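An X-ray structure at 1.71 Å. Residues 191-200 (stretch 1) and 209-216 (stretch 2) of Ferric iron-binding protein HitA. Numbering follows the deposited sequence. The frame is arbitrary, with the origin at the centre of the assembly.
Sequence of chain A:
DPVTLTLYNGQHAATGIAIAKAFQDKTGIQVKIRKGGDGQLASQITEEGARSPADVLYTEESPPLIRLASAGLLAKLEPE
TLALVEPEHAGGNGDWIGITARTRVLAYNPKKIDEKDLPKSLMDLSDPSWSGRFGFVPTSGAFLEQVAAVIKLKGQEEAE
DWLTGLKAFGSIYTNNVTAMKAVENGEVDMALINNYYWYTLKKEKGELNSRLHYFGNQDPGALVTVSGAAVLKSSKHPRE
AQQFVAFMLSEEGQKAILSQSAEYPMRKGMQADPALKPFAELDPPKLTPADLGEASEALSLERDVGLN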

# COMPACT_ATOMS: atom_id res chain seq x y z
N ALA A 191 0.18 -11.76 13.15
CA ALA A 191 -0.35 -11.62 11.80
C ALA A 191 0.57 -10.75 10.96
O ALA A 191 1.17 -9.80 11.47
CB ALA A 191 -1.77 -11.02 11.80
N LEU A 192 0.67 -11.09 9.68
CA LEU A 192 1.43 -10.33 8.69
C LEU A 192 0.52 -9.27 8.10
O LEU A 192 -0.49 -9.60 7.47
CB LEU A 192 1.92 -11.28 7.59
CG LEU A 192 2.87 -12.39 8.03
CD1 LEU A 192 3.11 -13.33 6.88
CD2 LEU A 192 4.19 -11.76 8.50
N ILE A 193 0.85 -7.99 8.31
CA ILE A 193 -0.01 -6.87 7.91
C ILE A 193 0.85 -5.65 7.64
O ILE A 193 2.03 -5.60 7.97
CB ILE A 193 -1.05 -6.50 9.00
CG1 ILE A 193 -0.34 -6.16 10.31
CG2 ILE A 193 -2.10 -7.58 9.18
CD1 ILE A 193 -1.16 -5.26 11.22
N ASN A 194 0.26 -4.64 7.01
CA ASN A 194 0.90 -3.34 6.91
C ASN A 194 0.74 -2.58 8.22
O ASN A 194 -0.22 -2.78 8.97
CB ASN A 194 0.31 -2.54 5.77
CG ASN A 194 0.99 -2.84 4.45
OD1 ASN A 194 2.19 -3.16 4.41
ND2 ASN A 194 0.24 -2.72 3.36
N ASN A 195 1.69 -1.67 8.48
CA ASN A 195 1.78 -1.06 9.80
C ASN A 195 0.53 -0.28 10.16
O ASN A 195 0.16 -0.21 11.34
CB ASN A 195 3.01 -0.15 9.86
CG ASN A 195 2.83 1.09 9.02
OD1 ASN A 195 2.84 1.02 7.78
ND2 ASN A 195 2.66 2.23 9.67
N TYR A 196 -0.15 0.33 9.17
CA TYR A 196 -1.13 1.35 9.52
C TYR A 196 -2.40 0.76 10.13
O TYR A 196 -3.14 1.50 10.79
CB TYR A 196 -1.46 2.21 8.30
CG TYR A 196 -1.95 1.45 7.10
CD1 TYR A 196 -3.26 1.01 7.04
CD2 TYR A 196 -1.11 1.19 6.02
CE1 TYR A 196 -3.73 0.31 5.94
CE2 TYR A 196 -1.58 0.49 4.91
CZ TYR A 196 -2.89 0.05 4.88
OH TYR A 196 -3.38 -0.65 3.79
N TYR A 197 -2.66 -0.55 9.96
CA TYR A 197 -3.85 -1.15 10.56
C TYR A 197 -3.79 -1.13 12.08
O TYR A 197 -4.82 -0.96 12.75
CB TYR A 197 -4.03 -2.59 10.08
CG TYR A 197 -4.41 -2.70 8.64
CD1 TYR A 197 -5.73 -2.49 8.24
CD2 TYR A 197 -3.46 -3.02 7.67
CE1 TYR A 197 -6.09 -2.58 6.90
CE2 TYR A 197 -3.82 -3.12 6.34
CZ TYR A 197 -5.13 -2.89 5.96
OH TYR A 197 -5.49 -2.99 4.64
N TRP A 198 -2.61 -1.34 12.64
CA TRP A 198 -2.46 -1.25 14.09
C TRP A 198 -2.81 0.15 14.59
O TRP A 198 -3.51 0.30 15.60
CB TRP A 198 -1.03 -1.63 14.47
CG TRP A 198 -0.77 -1.72 15.94
CD1 TRP A 198 -0.88 -2.84 16.73
CD2 TRP A 198 -0.31 -0.67 16.79
NE1 TRP A 198 -0.53 -2.53 18.02
CE2 TRP A 198 -0.17 -1.21 18.09
CE3 TRP A 198 -0.00 0.68 16.58
CZ2 TRP A 198 0.25 -0.45 19.17
CZ3 TRP A 198 0.42 1.44 17.66
CH2 TRP A 198 0.55 0.87 18.95
N TYR A 199 -2.35 1.19 13.88
CA TYR A 199 -2.62 2.55 14.32
C TYR A 199 -4.10 2.91 14.20
O TYR A 199 -4.64 3.59 15.08
CB TYR A 199 -1.75 3.53 13.52
CG TYR A 199 -0.29 3.46 13.90
CD1 TYR A 199 0.57 2.55 13.28
CD2 TYR A 199 0.22 4.27 14.91
CE1 TYR A 199 1.90 2.46 13.63
CE2 TYR A 199 1.55 4.19 15.26
CZ TYR A 199 2.39 3.29 14.63
OH TYR A 199 3.71 3.23 14.99
N THR A 200 -4.77 2.45 13.14
CA THR A 200 -6.21 2.70 13.03
C THR A 200 -6.96 2.06 14.20
O THR A 200 -7.83 2.70 14.80
CB THR A 200 -6.74 2.18 11.70
OG1 THR A 200 -6.03 2.80 10.62
CG2 THR A 200 -8.24 2.49 11.58
N ASN A 209 -3.49 -4.20 23.39
CA ASN A 209 -2.68 -5.30 23.90
C ASN A 209 -1.60 -5.70 22.90
O ASN A 209 -0.46 -5.99 23.29
CB ASN A 209 -3.58 -6.51 24.18
CG ASN A 209 -4.41 -6.35 25.43
OD1 ASN A 209 -3.96 -5.74 26.40
ND2 ASN A 209 -5.62 -6.88 25.41
N SER A 210 -1.94 -5.70 21.62
CA SER A 210 -1.01 -6.16 20.60
C SER A 210 0.10 -5.13 20.37
O SER A 210 -0.03 -3.94 20.69
CB SER A 210 -1.77 -6.43 19.29
OG SER A 210 -2.25 -5.22 18.74
N ARG A 211 1.21 -5.61 19.82
CA ARG A 211 2.35 -4.77 19.52
C ARG A 211 2.83 -5.07 18.11
O ARG A 211 2.44 -6.07 17.50
CB ARG A 211 3.47 -4.96 20.55
CG ARG A 211 3.03 -4.64 22.01
CD ARG A 211 4.18 -4.54 23.01
NE ARG A 211 5.11 -5.67 22.93
CZ ARG A 211 5.79 -6.16 23.97
NH1 ARG A 211 6.62 -7.19 23.79
NH2 ARG A 211 5.65 -5.63 25.19
N LEU A 212 3.68 -4.20 17.59
CA LEU A 212 4.24 -4.36 16.26
C LEU A 212 5.70 -4.77 16.38
O LEU A 212 6.47 -4.15 17.11
CB LEU A 212 4.12 -3.08 15.44
CG LEU A 212 2.69 -2.69 15.08
CD1 LEU A 212 2.71 -1.59 14.01
CD2 LEU A 212 1.89 -3.89 14.61
N HIS A 213 6.06 -5.81 15.64
CA HIS A 213 7.44 -6.21 15.47
C HIS A 213 7.89 -5.82 14.06
O HIS A 213 7.18 -6.09 13.09
CB HIS A 213 7.58 -7.71 15.66
CG HIS A 213 8.97 -8.20 15.43
ND1 HIS A 213 10.01 -7.90 16.28
CD2 HIS A 213 9.50 -8.94 14.42
CE1 HIS A 213 11.13 -8.45 15.82
NE2 HIS A 213 10.84 -9.09 14.70
N TYR A 214 9.06 -5.21 13.97
CA TYR A 214 9.65 -4.85 12.69
C TYR A 214 10.79 -5.82 12.41
O TYR A 214 11.72 -5.94 13.22
CB TYR A 214 10.14 -3.41 12.70
CG TYR A 214 9.01 -2.44 12.79
CD1 TYR A 214 8.39 -2.18 14.01
CD2 TYR A 214 8.54 -1.80 11.66
CE1 TYR A 214 7.34 -1.30 14.09
CE2 TYR A 214 7.49 -0.92 11.73
CZ TYR A 214 6.89 -0.67 12.94
OH TYR A 214 5.83 0.20 12.99
N PHE A 215 10.72 -6.50 11.27
CA PHE A 215 11.77 -7.47 10.94
C PHE A 215 13.11 -6.78 10.71
O PHE A 215 14.16 -7.29 11.13
CB PHE A 215 11.37 -8.27 9.69
CG PHE A 215 10.37 -9.37 9.94
CD1 PHE A 215 10.71 -10.50 10.69
CD2 PHE A 215 9.10 -9.29 9.40
CE1 PHE A 215 9.78 -11.52 10.90
CE2 PHE A 215 8.16 -10.30 9.62
CZ PHE A 215 8.51 -11.42 10.35
N GLY A 216 13.09 -5.62 10.07
CA GLY A 216 14.32 -4.92 9.73
C GLY A 216 15.29 -5.76 8.93
O GLY A 216 14.88 -6.70 8.24
O HOH W 1 5.17 0.98 15.30

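Small contacts between a helix and a strand often follow a simple rule: one aliphatic knob lodges among aromatic and backbone surfaces, and a single direct hydrogen bond joins the two. The contact in HitA, which buries 337 Å² in all, is a clear example. The helix that runs through Trp198 and Tyr199 and strand 211-213 run nearly antiparallel, at 168°, with their axes no nearer than 9.5 Å, a gap that side chains must fill.

Leu212 is the knob. The CA-to-CB bonds of Leu212 and Trp198 each point toward the opposite stretch, and these two residues bury the most surface. The leucine lies over one face of the indole: CG sits 3.9 Å from the centroid of the five-membered ring of Trp198, only 20° off the normal, a CH-pi contact, while CD2 of Leu212 comes within 3.6 Å of CD1 of Trp198. The other methyl, CD1 of Leu212, enters a hollow lined by O of Asn195, 3.9 Å away, by CE1 of Tyr199, 4.1 Å away, and by CB of Trp198, 3.8 Å away.

The edge of the indole is used differently. There NE1 of Trp198 donates a hydrogen bond to O of Ser210, at 3.1 Å and 158°. The acceptor lies near the ring plane, where the N-H points, so the bond leaves the face free for Leu212.

Farther along, the fit loosens. The hydroxyls of Tyr199 and Tyr214 stand 4.2 Å apart, OH to OH, and a water bridges them from one side, 2.7 Å from OH of Tyr199, to which it donates, and 2.5 Å from OH of Tyr214. At the other flank, CD2 of Leu192 meets the ring edge of Phe215 at CE2, 4.4 Å away, a light apolar touch well apart from the tighter Trp198-Leu212 packing.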